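Local coordinates for putative esterase (PDB 2RAU), which is probably a lipase or related esterase of the alpha/beta-hydrolase clan and binds calcium ions, at residues Gly49-Ile55 with Gly93-Ile99. Sequence-based numbering, arbitrary orientation. Where two conformers were deposited one is given.
Sequences GNDAVLI and GFNVYTI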
ATOM      1  N   GLY A  49      22.461   3.367   1.061  1.00 28.69           N
ATOM      2  CA  GLY A  49      21.929   2.767  -0.167  1.00 26.71           C
ATOM      3  C   GLY A  49      22.109   3.752  -1.312  1.00 26.65           C
ATOM      4  O   GLY A  49      22.687   4.842  -1.136  1.00 26.36           O
ATOM      5  N   ASN A  50      21.624   3.374  -2.486  1.00 26.26           N
ATOM      6  CA  ASN A  50      21.708   4.213  -3.669  1.00 26.76           C
ATOM      7  C   ASN A  50      20.405   4.313  -4.422  1.00 24.70           C
ATOM      8  O   ASN A  50      19.508   3.513  -4.247  1.00 25.14           O
ATOM      9  CB  ASN A  50      22.803   3.718  -4.599  1.00 29.71           C
ATOM     10  CG  ASN A  50      24.183   4.013  -4.060  1.00 31.90           C
ATOM     11  OD1 ASN A  50      24.880   3.099  -3.661  1.00 42.51           O
ATOM     12  ND2 ASN A  50      24.564   5.291  -3.997  1.00 31.12           N
ATOM     13  N   ASP A  51      20.321   5.353  -5.245  1.00 23.36           N
ATOM     14  CA  ASP A  51      19.165   5.638  -6.085  1.00 23.89           C
ATOM     15  C   ASP A  51      17.972   5.967  -5.218  1.00 24.06           C
ATOM     16  O   ASP A  51      18.143   6.416  -4.076  1.00 25.82           O
ATOM     17  CB  ASP A  51      18.857   4.492  -7.030  1.00 25.76           C
ATOM     18  CG  ASP A  51      18.344   4.968  -8.373  1.00 29.68           C
ATOM     19  OD1 ASP A  51      17.334   5.722  -8.476  1.00 31.39           O
ATOM     20  OD2 ASP A  51      18.968   4.560  -9.358  1.00 29.94           O
ATOM     21  N   ALA A  52      16.781   5.767  -5.775  1.00 23.10           N
ATOM     22  CA  ALA A  52      15.545   6.081  -5.057  1.00 26.00           C
ATOM     23  C   ALA A  52      14.340   5.340  -5.633  1.00 24.65           C
ATOM     24  O   ALA A  52      14.037   5.456  -6.825  1.00 23.47           O
ATOM     25  CB  ALA A  52      15.303   7.609  -5.057  1.00 24.44           C
ATOM     26  N   VAL A  53      13.678   4.564  -4.769  1.00 25.53           N
ATOM     27  CA  VAL A  53      12.402   3.914  -5.055  1.00 25.40           C
ATOM     28  C   VAL A  53      11.407   4.372  -4.022  1.00 24.66           C
ATOM     29  O   VAL A  53      11.674   4.223  -2.840  1.00 24.83           O
ATOM     30  CB  VAL A  53      12.499   2.373  -4.966  1.00 27.65           C
ATOM     31  CG1 VAL A  53      11.194   1.782  -5.345  1.00 25.91           C
ATOM     32  CG2 VAL A  53      13.654   1.867  -5.883  1.00 21.55           C
ATOM     33  N   LEU A  54      10.272   4.905  -4.464  1.00 23.52           N
ATOM     34  CA  LEU A  54       9.180   5.272  -3.567  1.00 24.80           C
ATOM     35  C   LEU A  54       8.021   4.295  -3.809  1.00 25.48           C
ATOM     36  O   LEU A  54       7.567   4.092  -4.959  1.00 24.02           O
ATOM     37  CB  LEU A  54       8.706   6.720  -3.792  1.00 25.99           C
ATOM     38  CG  LEU A  54       7.378   7.170  -3.154  1.00 22.65           C
ATOM     39  CD1 LEU A  54       7.511   7.108  -1.598  1.00 23.78           C
ATOM     40  CD2 LEU A  54       6.975   8.544  -3.684  1.00 24.38           C
ATOM     41  N   ILE A  55       7.533   3.713  -2.725  1.00 26.19           N
ATOM     42  CA  ILE A  55       6.393   2.775  -2.785  1.00 26.11           C
ATOM     43  C   ILE A  55       5.165   3.363  -2.130  1.00 24.04           C
ATOM     44  O   ILE A  55       5.180   3.731  -0.977  1.00 25.95           O
ATOM     45  CB  ILE A  55       6.775   1.382  -2.190  1.00 26.36           C
ATOM     46  CG1 ILE A  55       8.143   0.936  -2.781  1.00 29.21           C
ATOM     47  CG2 ILE A  55       5.623   0.333  -2.460  1.00 22.66           C
ATOM     48  CD1 ILE A  55       8.611  -0.474  -2.457  1.00 29.06           C
ATOM     49  N   GLY A  93      20.536  -2.903  -1.925  1.00 24.42           N
ATOM     50  CA  GLY A  93      21.305  -1.690  -2.146  1.00 24.22           C
ATOM     51  C   GLY A  93      20.573  -0.411  -2.469  1.00 26.02           C
ATOM     52  O   GLY A  93      21.207   0.623  -2.641  1.00 24.25           O
ATOM     53  N   PHE A  94      19.247  -0.463  -2.538  1.00 24.95           N
ATOM     54  CA  PHE A  94      18.441   0.697  -2.866  1.00 22.66           C
ATOM     55  C   PHE A  94      18.051   1.516  -1.642  1.00 24.38           C
ATOM     56  O   PHE A  94      17.882   0.982  -0.536  1.00 26.27           O
ATOM     57  CB  PHE A  94      17.179   0.306  -3.629  1.00 23.77           C
ATOM     58  CG  PHE A  94      17.421  -0.076  -5.057  1.00 25.65           C
ATOM     59  CD1 PHE A  94      17.769  -1.381  -5.391  1.00 27.55           C
ATOM     60  CD2 PHE A  94      17.310   0.865  -6.068  1.00 28.04           C
ATOM     61  CE1 PHE A  94      18.019  -1.715  -6.697  1.00 29.88           C
ATOM     62  CE2 PHE A  94      17.546   0.539  -7.374  1.00 30.70           C
ATOM     63  CZ  PHE A  94      17.894  -0.743  -7.707  1.00 25.19           C
ATOM     64  N   ASN A  95      17.934   2.825  -1.862  1.00 24.43           N
ATOM     65  CA  ASN A  95      17.272   3.707  -0.923  1.00 25.37           C
ATOM     66  C   ASN A  95      15.783   3.505  -1.239  1.00 25.67           C
ATOM     67  O   ASN A  95      15.336   3.797  -2.347  1.00 25.06           O
ATOM     68  CB  ASN A  95      17.617   5.182  -1.112  1.00 26.05           C
ATOM     69  CG  ASN A  95      19.035   5.544  -0.707  1.00 25.09           C
ATOM     70  OD1 ASN A  95      19.527   5.124   0.357  1.00 27.59           O
ATOM     71  ND2 ASN A  95      19.704   6.311  -1.565  1.00 24.39           N
ATOM     72  N   VAL A  96      15.020   3.038  -0.267  1.00 25.99           N
ATOM     73  CA  VAL A  96      13.589   2.793  -0.462  1.00 24.11           C
ATOM     74  C   VAL A  96      12.803   3.674   0.494  1.00 25.72           C
ATOM     75  O   VAL A  96      13.123   3.757   1.646  1.00 26.89           O
ATOM     76  CB  VAL A  96      13.206   1.301  -0.256  1.00 25.15           C
ATOM     77  CG1 VAL A  96      11.720   1.039  -0.689  1.00 26.78           C
ATOM     78  CG2 VAL A  96      14.256   0.383  -1.034  1.00 24.42           C
ATOM     79  N   TYR A  97      11.766   4.317  -0.022  1.00 24.61           N
ATOM     80  CA  TYR A  97      10.980   5.244   0.724  1.00 24.93           C
ATOM     81  C   TYR A  97       9.540   4.841   0.612  1.00 24.42           C
ATOM     82  O   TYR A  97       9.122   4.206  -0.360  1.00 24.70           O
ATOM     83  CB  TYR A  97      11.115   6.668   0.142  1.00 24.58           C
ATOM     84  CG  TYR A  97      12.517   7.251   0.084  1.00 25.43           C
ATOM     85  CD1 TYR A  97      13.375   6.966  -0.980  1.00 22.94           C
ATOM     86  CD2 TYR A  97      12.960   8.126   1.048  1.00 24.19           C
ATOM     87  CE1 TYR A  97      14.639   7.546  -1.077  1.00 22.73           C
ATOM     88  CE2 TYR A  97      14.241   8.721   0.958  1.00 26.38           C
ATOM     89  CZ  TYR A  97      15.069   8.416  -0.105  1.00 23.03           C
ATOM     90  OH  TYR A  97      16.289   9.055  -0.167  1.00 24.71           O
ATOM     91  N   THR A  98       8.743   5.214   1.613  0.50 26.22           N
ATOM     92  CA  THR A  98       7.326   4.929   1.577  0.50 24.08           C
ATOM     93  C   THR A  98       6.591   5.915   2.500  0.50 24.23           C
ATOM     94  O   THR A  98       7.090   6.304   3.535  0.50 23.57           O
ATOM     95  CB  THR A  98       7.018   3.430   1.880  0.50 26.52           C
ATOM     96  OG1 THR A  98       5.601   3.189   1.772  0.50 17.63           O
ATOM     97  CG2 THR A  98       7.574   2.989   3.274  0.50 21.23           C
ATOM     98  N   ILE A  99       5.377   6.249   2.097  1.00 25.07           N
ATOM     99  CA  ILE A  99       4.563   7.345   2.641  1.00 25.46           C
ATOM    100  C   ILE A  99       3.428   6.830   3.522  1.00 25.61           C
ATOM    101  O   ILE A  99       2.797   5.794   3.210  1.00 25.70           O
ATOM    102  CB  ILE A  99       3.977   8.174   1.454  1.00 25.46           C
ATOM    103  CG1 ILE A  99       3.137   9.353   1.967  1.00 27.67           C
ATOM    104  CG2 ILE A  99       3.165   7.289   0.488  1.00 25.83           C
ATOM    105  CD1 ILE A  99       2.586  10.389   0.851  1.00 24.08           C
TER
HETATM  106  O   HOH W   1      21.482   5.905   1.860  1.00 29.60           O
HETATM  107  O   HOH W   2      23.826   0.622  -2.934  1.00 36.61           O
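Two parallel strands of the alpha/beta-hydrolase central sheet pair where V53 meets V96 and L54 meets Y97, and they show how one side chain can serve a beta bulge. Backbone bonds alternate between the strands: V53 N to N95 O, Y97 N to V53 O and I55 N to Y97 O. Upstream, N50 N binds G93 O and N95 N binds N50 O, but the register slips by one residue between N50 and V53, around D51, whose phi is positive (65°). N95 fills the kink. With CG beside its own backbone N (chi1 -71°), its amide turns toward 49-51, and ND2 donates to D51 O at 3.0 Å, the acceptor lying close to the amide plane. OD1 accepts a hydrogen bond from a water, 2.6 Å away, which accepts one from G49 N. Shortening N95 to an alanine would probably leave D51 O without this donor and the water on G49 N without its second partner. Beyond the kink, V53 CG2 lies 3.8 Å from F94 CD2, and I55 CD1 meets V96 CG1 at 3.9 Å on that same face. On the other face A52 CB packs against Y97 CE1 (4.0 Å). Strand 146-151 continues the sheet beside A52 and L54, strand 37-45 runs antiparallel beside V96 and T98, and helix 123-141 covers A52 and Y97, its D140 binding Y97 OH.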